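Local coordinates for DNA processing protein DprA (Streptococcus pneumoniae, PDB 3UQZ) that helps load the RecA recombinase onto single-stranded DNA during natural transformation, binding that DNA cooperatively and shielding it from nucleases, at residues 99-104 and 187-192; 137-142 and 160-165; 12-17 and 50-55; 8-13 and 62-67. One frame throughout, in Å; residues are numbered along the deposited sequence.

Contact 1: residues 99-104 and 187-192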
# COMPACT_ATOMS: atom_id res chain seq x y z
N GLY A 99 -20.16 -12.23 29.81
CA GLY A 99 -20.51 -13.01 28.64
C GLY A 99 -19.96 -14.42 28.60
O GLY A 99 -19.70 -15.04 29.64
N ASN A 100 -19.80 -14.93 27.37
CA ASN A 100 -19.38 -16.29 27.07
C ASN A 100 -17.88 -16.40 26.84
O ASN A 100 -17.37 -15.91 25.83
CB ASN A 100 -20.19 -16.82 25.87
CG ASN A 100 -20.00 -18.27 25.54
OD1 ASN A 100 -19.54 -19.10 26.35
ND2 ASN A 100 -20.41 -18.62 24.33
N LEU A 101 -17.19 -17.12 27.75
CA LEU A 101 -15.75 -17.37 27.67
C LEU A 101 -15.37 -18.30 26.52
O LEU A 101 -14.19 -18.39 26.21
CB LEU A 101 -15.20 -17.95 28.99
CG LEU A 101 -14.94 -17.00 30.15
CD1 LEU A 101 -14.21 -17.73 31.27
CD2 LEU A 101 -14.11 -15.80 29.73
N ASP A 102 -16.35 -19.00 25.91
CA ASP A 102 -16.08 -19.93 24.81
C ASP A 102 -15.50 -19.25 23.57
O ASP A 102 -14.76 -19.87 22.82
CB ASP A 102 -17.33 -20.75 24.45
CG ASP A 102 -17.71 -21.80 25.48
OD1 ASP A 102 -16.80 -22.29 26.21
OD2 ASP A 102 -18.91 -22.16 25.55
N LEU A 103 -15.79 -17.94 23.41
CA LEU A 103 -15.30 -17.11 22.31
C LEU A 103 -13.77 -17.03 22.31
O LEU A 103 -13.19 -16.83 21.25
CB LEU A 103 -15.94 -15.72 22.37
CG LEU A 103 -17.29 -15.56 21.65
CD1 LEU A 103 -18.42 -16.09 22.48
CD2 LEU A 103 -17.60 -14.11 21.43
N LEU A 104 -13.13 -17.25 23.48
CA LEU A 104 -11.67 -17.25 23.61
C LEU A 104 -11.04 -18.51 23.00
O LEU A 104 -9.82 -18.57 22.86
CB LEU A 104 -11.23 -17.12 25.08
CG LEU A 104 -11.60 -15.86 25.87
CD1 LEU A 104 -11.18 -16.01 27.34
CD2 LEU A 104 -10.93 -14.61 25.26
N ASP A 187 -24.96 -11.66 24.65
CA ASP A 187 -24.77 -12.73 23.68
C ASP A 187 -23.34 -13.11 23.31
O ASP A 187 -23.14 -14.22 22.81
CB ASP A 187 -25.57 -12.42 22.40
CG ASP A 187 -27.08 -12.46 22.55
OD1 ASP A 187 -27.57 -12.41 23.70
OD2 ASP A 187 -27.78 -12.52 21.51
N HIS A 188 -22.37 -12.20 23.52
CA HIS A 188 -20.95 -12.36 23.16
C HIS A 188 -20.05 -12.31 24.40
O HIS A 188 -20.40 -12.91 25.40
CB HIS A 188 -20.59 -11.29 22.10
CG HIS A 188 -21.45 -11.38 20.88
ND1 HIS A 188 -21.03 -12.09 19.77
CD2 HIS A 188 -22.71 -10.94 20.67
CE1 HIS A 188 -22.05 -12.04 18.92
NE2 HIS A 188 -23.08 -11.37 19.42
N LEU A 189 -18.90 -11.59 24.36
CA LEU A 189 -17.96 -11.47 25.47
C LEU A 189 -17.34 -10.06 25.59
O LEU A 189 -16.84 -9.51 24.60
CB LEU A 189 -16.86 -12.53 25.32
CG LEU A 189 -15.74 -12.59 26.38
CD1 LEU A 189 -16.27 -12.97 27.77
CD2 LEU A 189 -14.65 -13.56 25.94
N VAL A 190 -17.37 -9.48 26.80
CA VAL A 190 -16.76 -8.18 27.12
C VAL A 190 -15.69 -8.47 28.16
O VAL A 190 -15.98 -9.11 29.17
CB VAL A 190 -17.76 -7.10 27.64
CG1 VAL A 190 -17.08 -5.74 27.77
CG2 VAL A 190 -18.99 -6.99 26.76
N LEU A 191 -14.46 -8.01 27.90
CA LEU A 191 -13.34 -8.19 28.83
C LEU A 191 -12.88 -6.83 29.39
O LEU A 191 -12.96 -5.80 28.70
CB LEU A 191 -12.15 -8.89 28.15
CG LEU A 191 -12.36 -10.33 27.67
CD1 LEU A 191 -11.24 -10.74 26.71
CD2 LEU A 191 -12.47 -11.33 28.84
N SER A 192 -12.37 -6.85 30.64
CA SER A 192 -11.85 -5.65 31.33
C SER A 192 -10.86 -6.00 32.43
O SER A 192 -11.01 -7.01 33.11
CB SER A 192 -13.00 -4.82 31.91
OG SER A 192 -12.52 -3.57 32.39

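Contact 2: residues 137-142 and 160-165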
# COMPACT_ATOMS: atom_id res chain seq x y z
N VAL A 137 -13.24 -14.45 14.95
CA VAL A 137 -13.90 -13.66 15.98
C VAL A 137 -13.30 -12.25 15.87
O VAL A 137 -12.06 -12.09 15.84
CB VAL A 137 -13.69 -14.26 17.41
CG1 VAL A 137 -14.27 -13.35 18.49
CG2 VAL A 137 -14.30 -15.64 17.51
N ILE A 138 -14.17 -11.24 15.77
CA ILE A 138 -13.74 -9.85 15.65
C ILE A 138 -13.47 -9.26 17.03
O ILE A 138 -14.40 -9.08 17.83
CB ILE A 138 -14.75 -9.00 14.80
CG1 ILE A 138 -15.04 -9.62 13.39
CG2 ILE A 138 -14.37 -7.51 14.73
CD1 ILE A 138 -13.85 -10.01 12.51
N VAL A 139 -12.18 -8.98 17.30
CA VAL A 139 -11.78 -8.40 18.58
C VAL A 139 -11.54 -6.90 18.40
O VAL A 139 -10.75 -6.51 17.54
CB VAL A 139 -10.57 -9.11 19.22
CG1 VAL A 139 -10.29 -8.55 20.62
CG2 VAL A 139 -10.79 -10.62 19.29
N SER A 140 -12.25 -6.07 19.17
CA SER A 140 -12.11 -4.61 19.12
C SER A 140 -12.42 -3.98 20.48
O SER A 140 -12.79 -4.70 21.41
CB SER A 140 -12.94 -4.01 18.00
OG SER A 140 -12.38 -2.77 17.60
N GLY A 141 -12.26 -2.66 20.61
CA GLY A 141 -12.41 -1.96 21.88
C GLY A 141 -13.62 -1.10 22.16
O GLY A 141 -13.59 -0.29 23.09
N LEU A 142 -14.69 -1.27 21.38
CA LEU A 142 -15.96 -0.56 21.59
C LEU A 142 -15.91 0.98 21.46
O LEU A 142 -16.88 1.65 21.80
CB LEU A 142 -16.58 -0.99 22.93
CG LEU A 142 -18.04 -1.40 23.00
CD1 LEU A 142 -18.60 -1.88 21.67
CD2 LEU A 142 -18.21 -2.45 24.04
N LYS A 160 -19.23 -13.64 15.52
CA LYS A 160 -18.95 -13.40 16.93
C LYS A 160 -17.99 -12.25 17.15
O LYS A 160 -17.09 -12.04 16.34
CB LYS A 160 -18.43 -14.68 17.60
CG LYS A 160 -19.37 -15.91 17.50
CD LYS A 160 -20.81 -15.73 18.05
CE LYS A 160 -20.93 -15.64 19.55
NZ LYS A 160 -22.34 -15.44 19.98
N THR A 161 -18.17 -11.50 18.26
CA THR A 161 -17.30 -10.38 18.63
C THR A 161 -16.86 -10.36 20.12
O THR A 161 -17.63 -10.73 21.00
CB THR A 161 -17.89 -9.03 18.15
OG1 THR A 161 -16.85 -8.05 18.18
CG2 THR A 161 -19.04 -8.54 19.00
N ILE A 162 -15.61 -9.90 20.37
CA ILE A 162 -15.07 -9.70 21.72
C ILE A 162 -14.74 -8.21 21.86
O ILE A 162 -14.06 -7.66 21.00
CB ILE A 162 -13.82 -10.58 22.07
CG1 ILE A 162 -14.15 -12.08 22.02
CG2 ILE A 162 -13.22 -10.19 23.44
CD1 ILE A 162 -12.92 -12.99 22.05
N ALA A 163 -15.23 -7.57 22.93
CA ALA A 163 -14.92 -6.17 23.25
C ALA A 163 -13.98 -6.10 24.46
O ALA A 163 -14.20 -6.80 25.46
CB ALA A 163 -16.18 -5.38 23.53
N VAL A 164 -12.91 -5.30 24.36
CA VAL A 164 -11.95 -5.07 25.45
C VAL A 164 -12.14 -3.59 25.84
O VAL A 164 -11.91 -2.70 25.02
CB VAL A 164 -10.48 -5.44 25.05
CG1 VAL A 164 -9.53 -5.35 26.24
CG2 VAL A 164 -10.42 -6.83 24.43
N ILE A 165 -12.68 -3.33 27.03
CA ILE A 165 -12.99 -1.97 27.46
C ILE A 165 -11.92 -1.31 28.35
O ILE A 165 -11.01 -1.99 28.85
CB ILE A 165 -14.42 -1.87 28.05
CG1 ILE A 165 -14.62 -2.81 29.26
CG2 ILE A 165 -15.47 -2.09 26.95
CD1 ILE A 165 -15.90 -2.60 30.07

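Contact 3: residues 12-17 and 50-55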
# COMPACT_ATOMS: atom_id res chain seq x y z
N LYS A 12 -3.35 -5.85 43.58
CA LYS A 12 -3.55 -4.70 42.69
C LYS A 12 -4.08 -3.52 43.52
O LYS A 12 -3.61 -2.40 43.36
CB LYS A 12 -4.54 -5.04 41.55
CG LYS A 12 -3.86 -5.45 40.25
CD LYS A 12 -4.82 -5.75 39.12
CE LYS A 12 -4.11 -5.59 37.79
NZ LYS A 12 -4.81 -6.30 36.71
N LYS A 13 -5.02 -3.80 44.44
CA LYS A 13 -5.62 -2.82 45.36
C LYS A 13 -4.65 -2.31 46.43
O LYS A 13 -4.89 -1.25 47.01
CB LYS A 13 -6.89 -3.40 46.00
CG LYS A 13 -8.07 -3.47 45.04
CD LYS A 13 -8.91 -2.20 45.12
CE LYS A 13 -9.72 -2.00 43.88
NZ LYS A 13 -10.51 -0.74 43.95
N SER A 14 -3.57 -3.06 46.70
CA SER A 14 -2.56 -2.70 47.69
C SER A 14 -1.47 -1.83 47.06
O SER A 14 -0.60 -1.33 47.78
CB SER A 14 -1.96 -3.95 48.32
OG SER A 14 -2.96 -4.78 48.88
N GLY A 15 -1.51 -1.67 45.74
CA GLY A 15 -0.59 -0.83 44.99
C GLY A 15 0.39 -1.53 44.08
O GLY A 15 1.27 -0.87 43.52
N LEU A 16 0.26 -2.85 43.90
CA LEU A 16 1.17 -3.60 43.03
C LEU A 16 0.74 -3.48 41.57
O LEU A 16 -0.46 -3.61 41.26
CB LEU A 16 1.25 -5.07 43.48
CG LEU A 16 2.53 -5.52 44.23
CD1 LEU A 16 3.02 -4.47 45.23
CD2 LEU A 16 2.33 -6.87 44.90
N THR A 17 1.70 -3.20 40.67
CA THR A 17 1.44 -3.09 39.23
C THR A 17 1.32 -4.50 38.65
O THR A 17 1.80 -5.46 39.25
CB THR A 17 2.55 -2.32 38.49
OG1 THR A 17 3.75 -3.07 38.53
CG2 THR A 17 2.76 -0.92 39.01
N ALA A 50 7.17 -1.78 52.83
CA ALA A 50 6.46 -1.46 54.07
C ALA A 50 5.12 -0.78 53.78
O ALA A 50 4.14 -1.06 54.47
CB ALA A 50 7.31 -0.57 54.96
N VAL A 51 5.08 0.09 52.73
CA VAL A 51 3.87 0.81 52.33
C VAL A 51 2.87 -0.12 51.66
O VAL A 51 1.66 0.02 51.87
CB VAL A 51 4.10 2.16 51.59
CG1 VAL A 51 4.14 1.99 50.08
CG2 VAL A 51 3.03 3.17 51.98
N PHE A 52 3.38 -1.10 50.88
CA PHE A 52 2.53 -2.10 50.24
C PHE A 52 1.85 -2.97 51.31
O PHE A 52 0.62 -3.14 51.27
CB PHE A 52 3.33 -2.96 49.22
CG PHE A 52 2.82 -4.38 49.07
CD1 PHE A 52 1.59 -4.64 48.48
CD2 PHE A 52 3.56 -5.45 49.55
CE1 PHE A 52 1.11 -5.94 48.36
CE2 PHE A 52 3.08 -6.75 49.44
CZ PHE A 52 1.86 -6.99 48.84
N MSE A 53 2.65 -3.52 52.25
CA MSE A 53 2.19 -4.38 53.34
C MSE A 53 1.18 -3.67 54.23
O MSE A 53 0.16 -4.27 54.56
CB MSE A 53 3.37 -4.90 54.14
CG MSE A 53 4.27 -5.83 53.35
SE MSE A 53 5.56 -6.74 54.48
CE MSE A 53 4.23 -7.87 55.43
N GLU A 54 1.43 -2.37 54.53
CA GLU A 54 0.54 -1.51 55.31
C GLU A 54 -0.80 -1.48 54.62
O GLU A 54 -1.78 -1.92 55.21
CB GLU A 54 1.13 -0.09 55.43
CG GLU A 54 0.36 0.84 56.36
CD GLU A 54 0.83 2.28 56.36
OE1 GLU A 54 0.68 2.96 55.31
OE2 GLU A 54 1.34 2.74 57.41
N ARG A 55 -0.83 -1.05 53.34
CA ARG A 55 -2.02 -0.96 52.48
C ARG A 55 -2.78 -2.29 52.40
O ARG A 55 -4.01 -2.28 52.51
CB ARG A 55 -1.66 -0.45 51.08
CG ARG A 55 -1.33 1.04 51.05
CD ARG A 55 -1.16 1.56 49.64
NE ARG A 55 -2.37 1.38 48.84
CZ ARG A 55 -2.48 1.73 47.56
NH1 ARG A 55 -1.46 2.31 46.94
NH2 ARG A 55 -3.62 1.52 46.91

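Contact 4: residues 8-13 and 62-67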
# COMPACT_ATOMS: atom_id res chain seq x y z
N ILE A 8 -4.90 -11.87 43.98
CA ILE A 8 -4.33 -11.14 42.84
C ILE A 8 -4.97 -9.74 42.80
O ILE A 8 -4.25 -8.73 42.78
CB ILE A 8 -4.48 -11.92 41.51
CG1 ILE A 8 -3.53 -13.16 41.47
CG2 ILE A 8 -4.22 -11.01 40.32
CD1 ILE A 8 -3.83 -14.22 40.39
N TYR A 9 -6.32 -9.68 42.88
CA TYR A 9 -7.08 -8.43 42.92
C TYR A 9 -6.68 -7.60 44.14
O TYR A 9 -6.45 -6.39 43.99
CB TYR A 9 -8.60 -8.70 42.92
CG TYR A 9 -9.45 -7.46 42.75
CD1 TYR A 9 -9.25 -6.60 41.67
CD2 TYR A 9 -10.47 -7.16 43.65
CE1 TYR A 9 -10.03 -5.46 41.51
CE2 TYR A 9 -11.26 -6.02 43.49
CZ TYR A 9 -11.04 -5.17 42.41
OH TYR A 9 -11.81 -4.05 42.25
N LYS A 10 -6.57 -8.25 45.33
CA LYS A 10 -6.16 -7.60 46.58
C LYS A 10 -4.74 -6.99 46.47
O LYS A 10 -4.51 -5.91 47.03
CB LYS A 10 -6.28 -8.56 47.77
CG LYS A 10 -6.30 -7.87 49.12
CD LYS A 10 -6.52 -8.85 50.25
CE LYS A 10 -6.33 -8.19 51.60
NZ LYS A 10 -6.40 -9.18 52.70
N LEU A 11 -3.81 -7.64 45.72
CA LEU A 11 -2.45 -7.13 45.48
C LEU A 11 -2.47 -5.88 44.59
O LEU A 11 -1.71 -4.95 44.84
CB LEU A 11 -1.52 -8.21 44.88
CG LEU A 11 -1.18 -9.43 45.76
CD1 LEU A 11 -0.40 -10.44 44.99
CD2 LEU A 11 -0.39 -9.03 46.98
N LYS A 12 -3.35 -5.85 43.58
CA LYS A 12 -3.55 -4.70 42.69
C LYS A 12 -4.08 -3.52 43.52
O LYS A 12 -3.61 -2.40 43.36
CB LYS A 12 -4.54 -5.04 41.55
CG LYS A 12 -3.86 -5.45 40.25
CD LYS A 12 -4.82 -5.75 39.12
CE LYS A 12 -4.11 -5.59 37.79
NZ LYS A 12 -4.81 -6.30 36.71
N LYS A 13 -5.02 -3.80 44.44
CA LYS A 13 -5.62 -2.82 45.36
C LYS A 13 -4.65 -2.31 46.43
O LYS A 13 -4.89 -1.25 47.01
CB LYS A 13 -6.89 -3.40 46.00
CG LYS A 13 -8.07 -3.47 45.04
CD LYS A 13 -8.91 -2.20 45.12
CE LYS A 13 -9.72 -2.00 43.88
NZ LYS A 13 -10.51 -0.74 43.95
N ALA A 62 -14.16 -7.97 53.66
CA ALA A 62 -15.59 -8.14 53.46
C ALA A 62 -16.11 -7.22 52.34
O ALA A 62 -16.86 -7.69 51.47
CB ALA A 62 -16.34 -7.86 54.76
N HIS A 63 -15.70 -5.94 52.35
CA HIS A 63 -16.06 -4.94 51.34
C HIS A 63 -15.46 -5.28 49.97
O HIS A 63 -16.15 -5.17 48.96
CB HIS A 63 -15.64 -3.53 51.80
CG HIS A 63 -15.88 -2.46 50.79
ND1 HIS A 63 -14.87 -2.02 49.94
CD2 HIS A 63 -17.02 -1.78 50.49
CE1 HIS A 63 -15.42 -1.09 49.17
NE2 HIS A 63 -16.71 -0.91 49.47
N LEU A 64 -14.16 -5.69 49.95
CA LEU A 64 -13.43 -6.05 48.73
C LEU A 64 -13.94 -7.34 48.10
O LEU A 64 -13.96 -7.43 46.87
CB LEU A 64 -11.91 -6.11 48.97
CG LEU A 64 -11.03 -6.18 47.71
CD1 LEU A 64 -10.91 -4.83 47.05
CD2 LEU A 64 -9.67 -6.71 48.02
N SER A 65 -14.35 -8.33 48.92
CA SER A 65 -14.87 -9.60 48.41
C SER A 65 -16.20 -9.39 47.66
O SER A 65 -16.46 -10.08 46.67
CB SER A 65 -15.02 -10.62 49.52
OG SER A 65 -15.21 -11.92 48.99
N LYS A 66 -17.01 -8.43 48.12
CA LYS A 66 -18.28 -8.08 47.49
C LYS A 66 -18.00 -7.44 46.11
O LYS A 66 -18.63 -7.81 45.12
CB LYS A 66 -19.07 -7.12 48.40
CG LYS A 66 -20.53 -6.97 48.02
CD LYS A 66 -21.16 -5.89 48.87
CE LYS A 66 -22.30 -5.21 48.15
NZ LYS A 66 -22.86 -4.08 48.94
N GLU A 67 -17.02 -6.51 46.06
CA GLU A 67 -16.55 -5.78 44.88
C GLU A 67 -15.99 -6.77 43.82
O GLU A 67 -16.42 -6.74 42.66
CB GLU A 67 -15.48 -4.78 45.31
CG GLU A 67 -15.21 -3.65 44.34
CD GLU A 67 -14.09 -2.74 44.77
OE1 GLU A 67 -14.19 -2.15 45.88
OE2 GLU A 67 -13.10 -2.61 44.01

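Contact 1: residues 99-104 and 187-192
The isobutyl group of Leu189 is the bump here, and the underside of a short 3-10 turn is the hollow that takes it. Its CG lies anti to the backbone N (chi1 179°), which lifts the branch off strand 189-192 and up into the turn. The Asn100 carbonyl forms one wall, its O resting 3.5 Å from Leu189 CB and close to both methyls as well. Leu101 folds back over the hollow, bringing its CD2 to 4.1 Å from Leu189 CD1. Beside it, Leu104 crosses Leu189 at about a right angle, with its CG 3.8 Å from Leu189 CD2. The same Leu104 then meets Leu191 tip to tip, CD2 to CD1, while Leu103 rests CD2 against the backbone where His188 joins Leu189, and near the edge of the imidazole, close to its plane.

Gly99 lets the two backbones come this close. Its phi and psi suit glycine, and its bare CA sits 3.2 Å from His188 O in a CA-H...O contact. That same oxygen accepts a nearly straight hydrogen bond from Asn100 N (2.9 Å, 168° at the hydrogen), the donor standing somewhat above the carbonyl plane. Asn100 also shapes the turn: its OD1 accepts from Asp102 N at 3.2 Å. Phe74 and Ile162 pack against the same leucines. An Asx turn thus leads strand 94-99 into a leucine-lined 3-10 turn, which closes over the start of strand 189-192, the antiparallel neighbour of strand 94-99 in the Rossmann-like sheet.

Contact 2: residues 137-142 and 160-165
Ile138 O is the best-held polar atom, gripped by three donors of different strength. Ile162 N gives it a regular backbone hydrogen bond of 2.9 Å, arriving from above the carbonyl plane. Thr161 adds its hydroxyl, OG1 to Ile138 O at 2.7 Å, although the position of OG1 is less certain; chi1 of -163° sets that oxygen anti to its own backbone N. The CA-H of Thr161 makes the third, weaker approach. Further along, Ser140 N meets Ile162 O at 3.0 Å, nearly along the C=O axis, and Ser140 O accepts from Val164 N, so each strand alternately gives and receives in the regular parallel pattern, at only 14° between the strand directions.

Side chains divide between the two faces. Val139 and Ile162 lie side by side on one, pointing the same way, and Val137 CG1 adds to that row at 3.8 Å from Ile162 CG1. On the face of Thr161 and Ala163, Leu142 doubles back beyond the strand end and presses CD2 against Ala163 CB at 3.6 Å.

The pair forms the two strands of a beta-alpha-beta unit whose connecting helix 146-157 packs on the Ser140 and Thr161 face through His151. Leu142 reaches helix 178-187. Strand 108-113, where Val111 O binds Ser140 OG, flanks strand 137-140, and strand 189-192 flanks strand 161-164.

Contact 3: residues 12-17 and 50-55
Helix 5-13 runs out through a Schellman motif, with Gly15 at a positive phi of 111°, and the turn so formed comes up against helix 49-58, bringing the CA atoms of Ser14 and Arg55 to 5.1 Å. Both elements belong to the small helical domain of the sterile alpha motif type, and their meeting divides into an aromatic half, turned inward, and a cationic half.

Phe52 carries the inward half. Leu16 lays CD1 over one face of its ring, a CH-pi contact at 4.0 Å from the ring centroid, while CD2 of the same leucine reaches along toward Phe52 CE1 and CZ. Ser14 approaches the same ring obliquely, offering the carbon of its side chain: CB lies 3.6 Å from Phe52 CD1. The Ser14 hydroxyl is engaged elsewhere, since OG stands beside the backbone N and bonds to Lys10 O, back in the last helical turn. Leu37, Ile40 and Ala41 of helix 37-43 also pack on Phe52, and Leu11 and Ile21 add to the core beside it.

Arg55 lies on the exposed flank. It bends at chi3 (60°), so that its chain curls around Ser14 O and then spreads the guanidinium flat over the turn. Ser14 O sits above one face of that group near its rim, 3.4 Å from Arg55 NE at an angle too poor for a bond, and Gly15 N lies above the centre of the same face. What Arg55 does bond is one residue earlier: its NH2 reaches Lys13 O at 3.0 Å, a weak hydrogen bond bent to 120° at the hydrogen.

Contact 4: residues 8-13 and 62-67
Leu64 makes the tight part of this contact, its two methyls dividing the work. CD1 settles between Tyr9 and Lys13, 3.8 Å from Tyr9 CE2 and 3.7 Å from Lys13 CG, while CD2 lies against the alkyl chain of Lys10, 3.7 Å from its CG. The extended Lys10 then carries its ammonium onward to Asp61. Lys13 CG stands above the centre of the Tyr9 ring, and the bend at chi2 beyond it turns the chain toward Glu67.

The looser, partly exposed side is polar and hangs on a single oxygen. Glu67 OE2 accepts from Tyr9 OH at 2.6 Å through its anti lone pair, with ring and carboxylate planes nearly perpendicular at 82°. Lys13 NZ comes tip to tip with the same OE2 in a salt bridge of 3.2 Å whose hydrogen bond is weak. The nearby ammonium probably favours the charged carboxylate. Tyr9 also meets Phe96 edge to face, tying the helix to strand 94-99.

With the axes of segments 8-13 and 62-67 no closer than 11.1 Å and crossing at 114°, long side chains do the bridging, and they join the first and last helices of the SAM-like bundle.

From the N terminus, helix 5-13 opens both contact 3 and contact 4, which share Lys12 and Lys13. Contact 3 closes first, at helix 49-58, and contact 4 soon after, at the following helix 61-69, so that together they draw the last two helices of the small helical domain back onto its first. The chain then enters the Rossmann-like sheet. Contact 1 opens at 99-104 and closes only at 187-192; contact 2 opens and closes within that span. These two touch: Leu191 N and O face Ala163 O and Ile165 N, probably hydrogen-bonded, as adjacent strands. The two pairs follow in series without touching, contacts 1 and 4 standing about 22 Å apart between centres.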